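Local coordinates for protein putative archaeal ammonia monooxygenase subunit B (Candidatus Nitrosocaldus yellowstonii, PDB 4O65) that probably forms the copper-binding cupredoxin part of an ammonia monooxygenase, the membrane enzyme thought to start ammonia oxidation, at residues P122-H128 and P142-V148; N89-S95 and L115-E121. The contacts are given in a common frame with arbitrary orientation. Numbering follows the deposited sequence.

Contact 1. Residues P122-H128 and P142-V148; sequences PGTYHAH and PGMSIVV. With CU (copper (II) ion), chain B.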
ATOM      1  N   PRO A 122     -12.622   5.574   5.787  1.00 22.44           N
ATOM      2  CA  PRO A 122     -13.452   4.430   6.086  1.00 23.73           C
ATOM      3  C   PRO A 122     -14.100   3.865   4.801  1.00 24.29           C
ATOM      4  O   PRO A 122     -14.300   4.611   3.821  1.00 25.32           O
ATOM      5  CB  PRO A 122     -14.502   4.995   7.061  1.00 24.84           C
ATOM      6  CG  PRO A 122     -14.676   6.369   6.596  1.00 25.66           C
ATOM      7  CD  PRO A 122     -13.247   6.820   6.299  1.00 23.35           C
ATOM      8  N   GLY A 123     -14.348   2.563   4.815  1.00 25.34           N
ATOM      9  CA  GLY A 123     -15.004   1.927   3.697  1.00 26.98           C
ATOM     10  C   GLY A 123     -14.685   0.448   3.650  1.00 25.83           C
ATOM     11  O   GLY A 123     -13.919  -0.071   4.464  1.00 25.06           O
ATOM     12  N   THR A 124     -15.284  -0.210   2.671  1.00 25.39           N
ATOM     13  CA  THR A 124     -15.059  -1.642   2.456  1.00 27.52           C
ATOM     14  C   THR A 124     -14.367  -1.721   1.125  1.00 25.39           C
ATOM     15  O   THR A 124     -14.870  -1.205   0.126  1.00 25.51           O
ATOM     16  CB  THR A 124     -16.377  -2.436   2.465  1.00 29.56           C
ATOM     17  OG1 THR A 124     -16.837  -2.545   3.810  1.00 32.72           O
ATOM     18  CG2 THR A 124     -16.136  -3.853   1.912  1.00 31.25           C
ATOM     19  N   TYR A 125     -13.166  -2.303   1.111  1.00 24.00           N
ATOM     20  CA  TYR A 125     -12.294  -2.240  -0.075  1.00 24.60           C
ATOM     21  C   TYR A 125     -12.001  -3.654  -0.556  1.00 24.72           C
ATOM     22  O   TYR A 125     -11.754  -4.540   0.251  1.00 28.41           O
ATOM     23  CB  TYR A 125     -10.937  -1.552   0.250  1.00 22.57           C
ATOM     24  CG  TYR A 125     -11.075  -0.131   0.755  1.00 23.35           C
ATOM     25  CD1 TYR A 125     -11.121   0.938  -0.159  1.00 25.15           C
ATOM     26  CD2 TYR A 125     -11.152   0.150   2.128  1.00 22.79           C
ATOM     27  CE1 TYR A 125     -11.255   2.250   0.277  1.00 25.95           C
ATOM     28  CE2 TYR A 125     -11.319   1.465   2.560  1.00 23.19           C
ATOM     29  CZ  TYR A 125     -11.351   2.496   1.643  1.00 25.40           C
ATOM     30  OH  TYR A 125     -11.514   3.805   2.043  1.00 25.63           O
ATOM     31  N   HIS A 126     -12.029  -3.880  -1.861  1.00 23.93           N
ATOM     32  CA  HIS A 126     -11.552  -5.150  -2.363  1.00 23.88           C
ATOM     33  C   HIS A 126     -10.176  -4.830  -2.906  1.00 22.69           C
ATOM     34  O   HIS A 126     -10.020  -4.134  -3.905  1.00 24.18           O
ATOM     35  CB  HIS A 126     -12.481  -5.699  -3.454  1.00 29.66           C
ATOM     36  CG  HIS A 126     -12.353  -7.201  -3.629  1.00 34.03           C
ATOM     37  ND1 HIS A 126     -11.808  -7.787  -4.752  1.00 35.44           N
ATOM     38  CD2 HIS A 126     -12.675  -8.259  -2.747  1.00 36.74           C
ATOM     39  CE1 HIS A 126     -11.821  -9.142  -4.586  1.00 38.02           C
ATOM     40  NE2 HIS A 126     -12.326  -9.416  -3.358  1.00 38.44           N
ATOM     41  N   ALA A 127      -9.141  -5.210  -2.173  1.00 20.33           N
ATOM     42  CA  ALA A 127      -7.784  -4.750  -2.464  1.00 18.68           C
ATOM     43  C   ALA A 127      -6.976  -5.839  -3.143  1.00 18.10           C
ATOM     44  O   ALA A 127      -7.111  -7.028  -2.777  1.00 20.61           O
ATOM     45  CB  ALA A 127      -7.095  -4.422  -1.134  1.00 19.35           C
ATOM     46  N   HIS A 128      -6.090  -5.410  -4.053  1.00 17.21           N
ATOM     47  CA  HIS A 128      -5.235  -6.326  -4.825  1.00 17.74           C
ATOM     48  C   HIS A 128      -3.881  -5.736  -4.903  1.00 17.09           C
ATOM     49  O   HIS A 128      -3.709  -4.510  -5.108  1.00 18.12           O
ATOM     50  CB  HIS A 128      -5.686  -6.407  -6.286  1.00 17.38           C
ATOM     51  CG  HIS A 128      -7.103  -6.894  -6.491  1.00 19.73           C
ATOM     52  ND1 HIS A 128      -7.390  -8.089  -7.107  1.00 21.17           N
ATOM     53  CD2 HIS A 128      -8.352  -6.246  -6.275  1.00 21.58           C
ATOM     54  CE1 HIS A 128      -8.755  -8.229  -7.208  1.00 22.36           C
ATOM     55  NE2 HIS A 128      -9.329  -7.100  -6.713  1.00 22.53           N
ATOM     56  N   PRO A 142      -4.847 -11.744  -6.542  1.00 21.88           N
ATOM     57  CA  PRO A 142      -6.163 -12.121  -6.043  1.00 24.14           C
ATOM     58  C   PRO A 142      -6.667 -11.023  -5.092  1.00 25.03           C
ATOM     59  O   PRO A 142      -5.896 -10.397  -4.385  1.00 26.23           O
ATOM     60  CB  PRO A 142      -5.851 -13.376  -5.167  1.00 25.35           C
ATOM     61  CG  PRO A 142      -4.602 -13.920  -5.688  1.00 25.88           C
ATOM     62  CD  PRO A 142      -3.815 -12.762  -6.273  1.00 22.41           C
ATOM     63  N   GLY A 143      -7.941 -10.734  -5.106  1.00 28.47           N
ATOM     64  CA  GLY A 143      -8.355  -9.643  -4.183  1.00 27.79           C
ATOM     65  C   GLY A 143      -8.560 -10.151  -2.765  1.00 28.24           C
ATOM     66  O   GLY A 143      -8.597 -11.363  -2.535  1.00 27.68           O
ATOM     67  N   MET A 144      -8.690  -9.229  -1.810  1.00 24.18           N
ATOM     68  CA  MET A 144      -9.226  -9.597  -0.505  1.00 25.38           C
ATOM     69  C   MET A 144     -10.031  -8.421   0.029  1.00 24.18           C
ATOM     70  O   MET A 144      -9.648  -7.262  -0.176  1.00 22.36           O
ATOM     71  CB  MET A 144      -8.050  -9.887   0.402  1.00 28.36           C
ATOM     72  CG  MET A 144      -8.378  -9.597   1.813  1.00 34.54           C
ATOM     73  SD  MET A 144      -8.761 -11.258   2.285  1.00 43.64           S
ATOM     74  CE  MET A 144      -7.260 -11.375   3.213  1.00 35.48           C
ATOM     75  N   SER A 145     -11.184  -8.714   0.625  1.00 24.02           N
ATOM     76  CA  SER A 145     -12.028  -7.673   1.192  1.00 25.10           C
ATOM     77  C   SER A 145     -11.465  -7.158   2.528  1.00 23.75           C
ATOM     78  O   SER A 145     -11.131  -7.944   3.395  1.00 24.23           O
ATOM     79  CB  SER A 145     -13.478  -8.174   1.310  1.00 27.95           C
ATOM     80  OG  SER A 145     -14.279  -7.121   1.810  1.00 32.93           O
ATOM     81  N   ILE A 146     -11.270  -5.834   2.633  1.00 22.63           N
ATOM     82  CA  ILE A 146     -10.762  -5.232   3.875  1.00 22.37           C
ATOM     83  C   ILE A 146     -11.750  -4.154   4.297  1.00 21.29           C
ATOM     84  O   ILE A 146     -12.057  -3.241   3.508  1.00 22.46           O
ATOM     85  CB  ILE A 146      -9.366  -4.610   3.655  1.00 22.92           C
ATOM     86  CG1 ILE A 146      -8.392  -5.721   3.167  1.00 24.59           C
ATOM     87  CG2 ILE A 146      -8.887  -3.918   4.950  1.00 24.37           C
ATOM     88  CD1 ILE A 146      -7.009  -5.197   2.809  1.00 27.23           C
ATOM     89  N   VAL A 147     -12.199  -4.232   5.531  1.00 23.10           N
ATOM     90  CA  VAL A 147     -13.142  -3.196   6.063  1.00 23.69           C
ATOM     91  C   VAL A 147     -12.332  -2.222   6.921  1.00 22.70           C
ATOM     92  O   VAL A 147     -11.646  -2.651   7.847  1.00 24.44           O
ATOM     93  CB  VAL A 147     -14.248  -3.832   6.914  1.00 26.16           C
ATOM     94  CG1 VAL A 147     -15.232  -2.770   7.426  1.00 26.91           C
ATOM     95  CG2 VAL A 147     -15.009  -4.868   6.083  1.00 28.15           C
ATOM     96  N   VAL A 148     -12.471  -0.940   6.633  1.00 22.53           N
ATOM     97  CA  VAL A 148     -11.802   0.111   7.433  1.00 21.11           C
ATOM     98  C   VAL A 148     -12.891   0.917   8.143  1.00 22.73           C
ATOM     99  O   VAL A 148     -13.813   1.445   7.495  1.00 22.62           O
ATOM    100  CB  VAL A 148     -10.952   1.041   6.568  1.00 19.80           C
ATOM    101  CG1 VAL A 148     -10.229   2.071   7.469  1.00 19.83           C
ATOM    102  CG2 VAL A 148      -9.920   0.243   5.704  1.00 19.67           C
TER
HETATM  103 CU    CU B 201     -11.247  -6.817  -6.269  0.70 36.51          CU
HETATM  104  O   HOH W   1     -12.026  -5.488  -7.674  1.00 44.34           O

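Contact 2. Residues N89-S95 and L115-E121; sequences NRWEFIS and LCLSALE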
ATOM      1  N   ASN A  89      -4.762   8.511  -1.811  1.00 49.38           N
ATOM      2  CA  ASN A  89      -6.183   8.908  -1.720  1.00 43.66           C
ATOM      3  C   ASN A  89      -6.973   8.342  -0.510  1.00 36.77           C
ATOM      4  O   ASN A  89      -7.314   9.056   0.456  1.00 39.06           O
ATOM      5  CB  ASN A  89      -6.905   8.491  -2.999  1.00 49.29           C
ATOM      6  CG  ASN A  89      -8.277   9.134  -3.108  1.00 50.90           C
ATOM      7  OD1 ASN A  89      -8.618  10.008  -2.304  1.00 53.37           O
ATOM      8  ND2 ASN A  89      -9.071   8.705  -4.082  1.00 59.98           N
ATOM      9  N   ARG A  90      -7.300   7.061  -0.576  1.00 30.16           N
ATOM     10  CA  ARG A  90      -7.951   6.406   0.555  1.00 28.31           C
ATOM     11  C   ARG A  90      -6.951   5.597   1.367  1.00 24.78           C
ATOM     12  O   ARG A  90      -7.280   5.206   2.494  1.00 22.83           O
ATOM     13  CB  ARG A  90      -9.143   5.568   0.112  1.00 30.20           C
ATOM     14  CG  ARG A  90     -10.267   6.605  -0.146  1.00 37.25           C
ATOM     15  CD  ARG A  90     -11.380   6.232  -1.081  1.00 45.58           C
ATOM     16  NE  ARG A  90     -12.377   5.418  -0.410  1.00 53.23           N
ATOM     17  CZ  ARG A  90     -13.373   5.866   0.351  1.00 56.48           C
ATOM     18  NH1 ARG A  90     -13.530   7.169   0.569  1.00 62.38           N
ATOM     19  NH2 ARG A  90     -14.214   4.983   0.895  1.00 55.54           N
ATOM     20  N   TRP A  91      -5.778   5.343   0.757  1.00 23.42           N
ATOM     21  CA  TRP A  91      -4.643   4.586   1.371  1.00 23.63           C
ATOM     22  C   TRP A  91      -3.387   5.358   1.133  1.00 25.48           C
ATOM     23  O   TRP A  91      -3.324   6.133   0.165  1.00 27.19           O
ATOM     24  CB  TRP A  91      -4.491   3.220   0.690  1.00 21.12           C
ATOM     25  CG  TRP A  91      -5.651   2.304   0.998  1.00 21.62           C
ATOM     26  CD1 TRP A  91      -6.902   2.298   0.395  1.00 22.21           C
ATOM     27  CD2 TRP A  91      -5.724   1.317   2.052  1.00 20.47           C
ATOM     28  NE1 TRP A  91      -7.734   1.369   0.964  1.00 21.70           N
ATOM     29  CE2 TRP A  91      -7.079   0.719   1.967  1.00 22.16           C
ATOM     30  CE3 TRP A  91      -4.837   0.857   3.019  1.00 20.22           C
ATOM     31  CZ2 TRP A  91      -7.504  -0.283   2.824  1.00 21.91           C
ATOM     32  CZ3 TRP A  91      -5.265  -0.176   3.863  1.00 20.07           C
ATOM     33  CH2 TRP A  91      -6.567  -0.738   3.774  1.00 22.65           C
ATOM     34  N   GLU A  92      -2.381   5.185   1.983  1.00 22.27           N
ATOM     35  CA  GLU A  92      -1.108   5.874   1.843  1.00 24.41           C
ATOM     36  C   GLU A  92       0.012   4.845   1.966  1.00 24.68           C
ATOM     37  O   GLU A  92      -0.019   4.041   2.906  1.00 22.84           O
ATOM     38  CB  GLU A  92      -1.023   6.846   3.025  1.00 27.97           C
ATOM     39  CG  GLU A  92       0.215   7.691   3.082  1.00 31.61           C
ATOM     40  CD  GLU A  92      -0.010   8.765   4.104  1.00 35.24           C
ATOM     41  OE1 GLU A  92       0.225   8.507   5.297  1.00 35.80           O
ATOM     42  OE2 GLU A  92      -0.547   9.817   3.702  1.00 43.27           O
ATOM     43  N   PHE A  93       1.041   4.895   1.107  1.00 23.59           N
ATOM     44  CA  PHE A  93       2.219   4.059   1.339  1.00 26.13           C
ATOM     45  C   PHE A  93       3.023   4.499   2.556  1.00 25.07           C
ATOM     46  O   PHE A  93       3.188   5.701   2.844  1.00 25.60           O
ATOM     47  CB  PHE A  93       3.128   3.864   0.097  1.00 29.40           C
ATOM     48  CG  PHE A  93       2.700   2.694  -0.759  1.00 30.78           C
ATOM     49  CD1 PHE A  93       3.130   1.396  -0.451  1.00 33.81           C
ATOM     50  CD2 PHE A  93       1.781   2.870  -1.804  1.00 36.80           C
ATOM     51  CE1 PHE A  93       2.722   0.307  -1.207  1.00 36.44           C
ATOM     52  CE2 PHE A  93       1.364   1.779  -2.566  1.00 38.66           C
ATOM     53  CZ  PHE A  93       1.829   0.499  -2.261  1.00 35.58           C
ATOM     54  N   ILE A  94       3.469   3.500   3.298  1.00 20.97           N
ATOM     55  CA  ILE A  94       4.410   3.696   4.366  1.00 22.16           C
ATOM     56  C   ILE A  94       5.776   3.227   3.848  1.00 23.49           C
ATOM     57  O   ILE A  94       6.785   3.912   4.068  1.00 23.67           O
ATOM     58  CB  ILE A  94       4.030   2.916   5.643  1.00 22.10           C
ATOM     59  CG1 ILE A  94       2.751   3.510   6.250  1.00 22.66           C
ATOM     60  CG2 ILE A  94       5.227   2.868   6.638  1.00 23.88           C
ATOM     61  CD1 ILE A  94       2.088   2.597   7.278  1.00 21.37           C
ATOM     62  N   SER A  95       5.817   2.049   3.206  1.00 21.13           N
ATOM     63  CA  SER A  95       7.046   1.516   2.725  1.00 23.34           C
ATOM     64  C   SER A  95       6.791   0.442   1.664  1.00 22.24           C
ATOM     65  O   SER A  95       5.687  -0.099   1.517  1.00 20.81           O
ATOM     66  CB  SER A  95       7.918   0.955   3.869  1.00 24.20           C
ATOM     67  OG  SER A  95       7.324  -0.199   4.467  1.00 26.65           O
ATOM     68  N   LEU A 115       4.510  -4.613   0.828  1.00 18.43           N
ATOM     69  CA  LEU A 115       3.911  -3.288   0.792  1.00 20.00           C
ATOM     70  C   LEU A 115       3.330  -3.020   2.178  1.00 20.10           C
ATOM     71  O   LEU A 115       2.684  -3.907   2.794  1.00 20.93           O
ATOM     72  CB  LEU A 115       2.736  -3.256  -0.184  1.00 20.57           C
ATOM     73  CG  LEU A 115       2.965  -3.965  -1.521  1.00 23.18           C
ATOM     74  CD1 LEU A 115       1.708  -3.791  -2.358  1.00 23.32           C
ATOM     75  CD2 LEU A 115       4.162  -3.317  -2.174  1.00 23.75           C
ATOM     76  N   CYS A 116       3.601  -1.818   2.680  1.00 19.70           N
ATOM     77  CA  CYS A 116       3.092  -1.434   3.993  1.00 18.64           C
ATOM     78  C   CYS A 116       2.329  -0.133   3.750  1.00 18.11           C
ATOM     79  O   CYS A 116       2.928   0.803   3.215  1.00 18.70           O
ATOM     80  CB  CYS A 116       4.214  -1.164   4.953  1.00 21.89           C
ATOM     81  SG  CYS A 116       3.541  -1.012   6.660  1.00 29.12           S
ATOM     82  N   LEU A 117       1.057  -0.092   4.153  1.00 18.07           N
ATOM     83  CA  LEU A 117       0.147   1.055   3.871  1.00 19.02           C
ATOM     84  C   LEU A 117      -0.648   1.428   5.102  1.00 18.70           C
ATOM     85  O   LEU A 117      -0.853   0.598   5.986  1.00 19.32           O
ATOM     86  CB  LEU A 117      -0.895   0.700   2.773  1.00 21.27           C
ATOM     87  CG  LEU A 117      -0.284   0.307   1.414  1.00 22.46           C
ATOM     88  CD1 LEU A 117      -0.338  -1.203   1.279  1.00 24.85           C
ATOM     89  CD2 LEU A 117      -1.045   0.992   0.292  1.00 26.01           C
ATOM     90  N   SER A 118      -1.021   2.698   5.159  1.00 17.78           N
ATOM     91  CA  SER A 118      -1.935   3.230   6.157  1.00 17.61           C
ATOM     92  C   SER A 118      -3.323   3.419   5.514  1.00 18.05           C
ATOM     93  O   SER A 118      -3.440   4.011   4.414  1.00 19.51           O
ATOM     94  CB  SER A 118      -1.432   4.608   6.608  1.00 18.18           C
ATOM     95  OG  SER A 118      -2.421   5.149   7.458  1.00 17.94           O
ATOM     96  N   ALA A 119      -4.366   2.873   6.132  1.00 17.77           N
ATOM     97  CA  ALA A 119      -5.735   3.180   5.684  1.00 18.00           C
ATOM     98  C   ALA A 119      -6.093   4.594   6.107  1.00 19.15           C
ATOM     99  O   ALA A 119      -6.027   4.933   7.316  1.00 18.98           O
ATOM    100  CB  ALA A 119      -6.715   2.208   6.342  1.00 19.27           C
ATOM    101  N   LEU A 120      -6.531   5.416   5.150  1.00 18.67           N
ATOM    102  CA  LEU A 120      -6.892   6.830   5.483  1.00 19.35           C
ATOM    103  C   LEU A 120      -8.389   7.082   5.659  1.00 20.47           C
ATOM    104  O   LEU A 120      -8.818   7.955   6.477  1.00 20.51           O
ATOM    105  CB  LEU A 120      -6.342   7.772   4.398  1.00 20.76           C
ATOM    106  CG  LEU A 120      -4.852   7.754   4.134  1.00 21.78           C
ATOM    107  CD1 LEU A 120      -4.496   8.737   3.011  1.00 23.69           C
ATOM    108  CD2 LEU A 120      -4.082   8.117   5.406  1.00 22.65           C
ATOM    109  N   GLU A 121      -9.225   6.332   4.935  1.00 20.65           N
ATOM    110  CA  GLU A 121     -10.651   6.665   4.907  1.00 21.45           C
ATOM    111  C   GLU A 121     -11.491   5.430   5.087  1.00 21.99           C
ATOM    112  O   GLU A 121     -11.098   4.310   4.603  1.00 22.30           O
ATOM    113  CB  GLU A 121     -11.004   7.396   3.568  1.00 24.14           C
ATOM    114  CG  GLU A 121     -10.006   8.482   3.187  1.00 23.61           C
ATOM    115  CD  GLU A 121     -10.011   9.676   4.150  1.00 28.28           C
ATOM    116  OE1 GLU A 121     -10.987   9.821   4.906  1.00 27.69           O
ATOM    117  OE2 GLU A 121      -9.040  10.472   4.138  1.00 29.51           O
TER

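Contact 1. Residues P122-H128 and P142-V148
A copper(II) ion is bound by H126 ND1 at 1.9 Å, H128 NE2 at 2.0 Å and water 1 at 2.1 Å: two histidines of one strand and a water make the copper site on this hairpin of the cupredoxin domain. H128 ND1 is hydrogen-bonded to G141 O, which leaves NE2 for the metal. Strand alternation puts the backbone hydrogen bonds at G123, Y125 and A127, each pairing both ways with V148, I146 and M144; the shortest is V148 N to G123 O, 2.7 Å. Beside the metal, G143 CA lies 3.5 Å from the centroid of the H128 ring, a CH-pi contact over its face; a CB on G143 would collide with H126 CE1 and H128 CE1. T124, H126, S145 and V147 share one face, where T124 OG1 lies 3.7 Å from V147 CG2. The other carries Y125, A127, M144, I146 and V148, with Y125 CE2 3.7 Å from V148 CG2 and A127 CB 4.0 Å from I146 CD1. This largely apolar face meets F19 of strand 12-19 and W91 of strand 91-97; backbone hydrogen bonds join H128 to F81 of strand 74-81 and V147 to L24 of strand 23-25.

Contact 2. Residues N89-S95 and L115-E121
Two antiparallel strands, 91-95 and 115-119, twist past each other with axes 4.4 Å apart at closest approach, and their side chains interlock on both faces. On one face the six-membered ring of W91 lies across A119: A119 CB sits 4.0 Å from its centroid, a CH-pi contact over the ring face, and the small alanine leaves room for the broad indole. W91 CE3 also reaches L117 CB at 4.0 Å. L117 is the next bump, its CD2 3.8 Å from the centroid of the F93 ring, nearly along the ring normal, while F93 CE1 meets L115 CB at 3.7 Å; F93 thus meets L117 with a face and L115 with an edge of its ring. On the other face, I94 CD1 lies 3.9 Å from C116 SG and 4.1 Å from S118 CB, and S95 OG is 3.3 Å from C116 CB. L120 CD1 fills the end of the groove, 4.0 Å from E92 CB and 3.8 Å from N89 O.

E92 N donates a hydrogen bond to S118 O (2.9 Å), S118 N one to E92 O (2.8 Å), and L120 N one to R90 O (2.8 Å). C116 O accepts both I94 N (2.8 Å) and S95 N (3.1 Å), and C116 N reaches S95 O (2.9 Å). Outside the pair, C116 is disulfide-bonded to C51, E92 forms a salt bridge with K27, and S118 OG is hydrogen-bonded to D58 OD2. I94 and S95 opposite C116 make a classic β bulge in an antiparallel sheet of the cupredoxin β-sandwich.

Overall arrangement
Both contacts are antiparallel strand pairs, but they belong to different sheets of the sandwich, their centres 12 Å apart. Contact 2 lies nearer the middle of the chain and pairs a sheet-edge strand with its neighbour; its extra residue and disulfide-linked cysteine contrast with the regular pairing of contact 1. Contact 1 lies farther out and has a polar, exposed side as well as a buried one, with copper at the H126-H128 end of the paired segments, part-way along the hairpin. The sheets meet where Y125 and W91 stack edge-to-face and V148 CG1 packs 3.7 Å from A119 CB. The chain runs directly from E121 into P122, so contact 2 leads straight into contact 1.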